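Local coordinates for protein translation initiation factor eIF2B, subunit delta (Archaeoglobus fulgidus, PDB 1T5O) that belongs to the eIF2B alpha/beta/delta family and probably interconverts methylthioribose 1-phosphate and methylthioribulose 1-phosphate, at the interface of chains A and B. Coordinates in Å, arbitrary orientation; residue numbers count along the deposited sequence, not the author numbering. Chains: chain A/B, Translation initiation factor eIF2B, subunit delta.

The interface of chains A and B. Residues chain A 187, 192, 195-196, 199, 211-213; chain B 289, 297-298, 302.
The side-chain amide of A:Asn192 meets B:Ile297 at its nitrogen corner. CD1 of the isoleucine sits over one face, 3.6 Å from A:Asn192 ND2. Toward the other face lies the carboxylate of A:Glu187. ND2 donates to its oxygen OE1, which is tilted 24° out of the amide plane. At the amide edge, almost in plane, ND2 also donates to A:Ser195 OG at 3.1 Å. These two bonds fix the rotation of the amide.

The carboxylate of A:Glu187 is gripped from both faces. ND2 comes to OE1 from above one face. From the other, the hydroxyl A:Thr213 OG1 donates to OE2. A water also approaches OE1 on the threonine side. The oxygen of this water, HOH 1, lies 3.0 Å from A:Glu187 OE1. The same water oxygen is 2.6 Å from the backbone oxygen B:Leu289 O, so it links the chains.

The carbonyl of B:Ile297 is flanked too. A:Ser195 OG donates to B:Ile297 O at 2.7 Å, from 36° above the carbonyl plane. Its chi1 of 60° sets OG between the backbone N and the carbonyl carbon. The serine hydroxyl thus accepts a hydrogen bond from the amide and donates one across the interface. The methylene CG of A:Arg196 lies toward the opposite carbonyl face.

Beside this polar group the contact is greasy. A:Leu211 CD1 touches B:Ala298 CB at 3.8 Å and also packs on B:Leu289 CB. B:Leu289 CD1 reaches past it to the backbone of A:Ile212, with the carbonyl carbon A:Ile212 C 3.8 Å away.

Helix 193-204 and the end of strand 208-212 of chain A supply much of this surface. The patch recurs with the chains exchanged, in a two-fold dimer that may be the working form. At its far end, B:Val302 CG2 rests 3.9 Å from the sulphur A:Cys199 SG.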
loop_
_atom_site.group_PDB
_atom_site.type_symbol
_atom_site.label_atom_id
_atom_site.label_comp_id
_atom_site.label_asym_id
_atom_site.label_seq_id
_atom_site.Cartn_x
_atom_site.Cartn_y
_atom_site.Cartn_z
ATOM N N GLU A 187 -1.259 -1.463 7.081
ATOM C CA GLU A 187 -1.952 -2.641 6.571
ATOM C C GLU A 187 -0.985 -3.683 6.040
ATOM O O GLU A 187 -1.259 -4.870 6.132
ATOM C CB GLU A 187 -2.999 -2.264 5.507
ATOM C CG GLU A 187 -2.432 -1.960 4.137
ATOM C CD GLU A 187 -3.521 -1.676 3.095
ATOM O OE1 GLU A 187 -4.627 -2.266 3.183
ATOM O OE2 GLU A 187 -3.253 -0.875 2.169
ATOM N N ASN A 192 -1.417 -8.012 3.418
ATOM C CA ASN A 192 -2.140 -7.417 4.547
ATOM C C ASN A 192 -1.982 -8.057 5.919
ATOM O O ASN A 192 -2.971 -8.222 6.666
ATOM C CB ASN A 192 -3.634 -7.341 4.239
ATOM C CG ASN A 192 -3.950 -6.285 3.216
ATOM O OD1 ASN A 192 -3.598 -6.418 2.027
ATOM N ND2 ASN A 192 -4.596 -5.210 3.664
ATOM N N SER A 195 -3.300 -5.518 8.697
ATOM C CA SER A 195 -4.731 -5.361 8.965
ATOM C C SER A 195 -5.383 -6.677 9.403
ATOM O O SER A 195 -6.233 -6.689 10.298
ATOM C CB SER A 195 -5.446 -4.818 7.724
ATOM O OG SER A 195 -5.281 -5.710 6.639
ATOM N N ARG A 196 -4.971 -7.773 8.782
ATOM C CA ARG A 196 -5.507 -9.086 9.090
ATOM C C ARG A 196 -5.065 -9.677 10.430
ATOM O O ARG A 196 -5.880 -10.164 11.202
ATOM C CB ARG A 196 -5.122 -10.083 7.991
ATOM C CG ARG A 196 -5.762 -9.799 6.655
ATOM C CD ARG A 196 -5.969 -11.084 5.884
ATOM N NE ARG A 196 -4.772 -11.869 5.974
ATOM C CZ ARG A 196 -4.685 -13.096 6.476
ATOM N NH1 ARG A 196 -5.747 -13.751 6.944
ATOM N NH2 ARG A 196 -3.492 -13.634 6.569
ATOM N N CYS A 199 -3.890 -6.120 13.696
ATOM C CA CYS A 199 -5.040 -5.466 14.282
ATOM C C CYS A 199 -5.866 -6.474 15.111
ATOM O O CYS A 199 -6.430 -6.122 16.142
ATOM C CB CYS A 199 -5.903 -4.801 13.204
ATOM S SG CYS A 199 -5.165 -3.290 12.456
ATOM N N LEU A 211 -5.633 1.529 12.181
ATOM C CA LEU A 211 -5.207 0.953 10.896
ATOM C C LEU A 211 -5.052 2.041 9.854
ATOM O O LEU A 211 -5.936 2.886 9.697
ATOM C CB LEU A 211 -6.291 -0.013 10.406
ATOM C CG LEU A 211 -6.044 -1.285 9.574
ATOM C CD1 LEU A 211 -7.208 -1.503 8.672
ATOM C CD2 LEU A 211 -4.762 -1.235 8.796
ATOM N N ILE A 212 -3.930 2.016 9.136
ATOM C CA ILE A 212 -3.665 3.004 8.074
ATOM C C ILE A 212 -3.044 2.259 6.935
ATOM O O ILE A 212 -2.627 1.114 7.105
ATOM C CB ILE A 212 -2.624 4.087 8.483
ATOM C CG1 ILE A 212 -1.266 3.447 8.867
ATOM C CG2 ILE A 212 -3.148 4.897 9.623
ATOM C CD1 ILE A 212 -0.147 4.504 9.066
ATOM N N THR A 213 -3.008 2.891 5.765
ATOM C CA THR A 213 -2.370 2.278 4.620
ATOM C C THR A 213 -0.842 2.459 4.855
ATOM O O THR A 213 -0.424 3.291 5.680
ATOM C CB THR A 213 -2.842 3.011 3.334
ATOM O OG1 THR A 213 -2.503 2.243 2.194
ATOM C CG2 THR A 213 -2.206 4.335 3.223
ATOM N N LEU B 289 -10.577 0.345 4.048
ATOM C CA LEU B 289 -9.445 -0.386 4.651
ATOM C C LEU B 289 -9.878 -1.736 5.275
ATOM O O LEU B 289 -9.046 -2.562 5.642
ATOM C CB LEU B 289 -8.794 0.434 5.775
ATOM C CG LEU B 289 -8.154 1.827 5.642
ATOM C CD1 LEU B 289 -6.699 1.713 6.069
ATOM C CD2 LEU B 289 -8.267 2.384 4.242
ATOM N N ILE B 297 -10.571 -7.889 5.342
ATOM C CA ILE B 297 -9.118 -7.849 5.540
ATOM C C ILE B 297 -8.717 -7.206 6.858
ATOM O O ILE B 297 -7.537 -7.109 7.179
ATOM C CB ILE B 297 -8.391 -7.105 4.367
ATOM C CG1 ILE B 297 -8.888 -5.656 4.268
ATOM C CG2 ILE B 297 -8.593 -7.881 3.072
ATOM C CD1 ILE B 297 -8.133 -4.775 3.212
ATOM N N ALA B 298 -9.703 -6.745 7.611
ATOM C CA ALA B 298 -9.436 -6.148 8.918
ATOM C C ALA B 298 -10.607 -6.476 9.827
ATOM O O ALA B 298 -11.672 -6.848 9.354
ATOM C CB ALA B 298 -9.296 -4.635 8.796
ATOM N N VAL B 302 -12.385 -2.243 13.714
ATOM C CA VAL B 302 -11.073 -1.598 13.918
ATOM C C VAL B 302 -11.134 -0.076 13.704
ATOM O O VAL B 302 -11.905 0.416 12.880
ATOM C CB VAL B 302 -9.984 -2.209 12.972
ATOM C CG1 VAL B 302 -10.253 -1.832 11.509
ATOM C CG2 VAL B 302 -8.592 -1.726 13.403
HETATM O O HOH W 1 -6.451 -2.682 5.488
#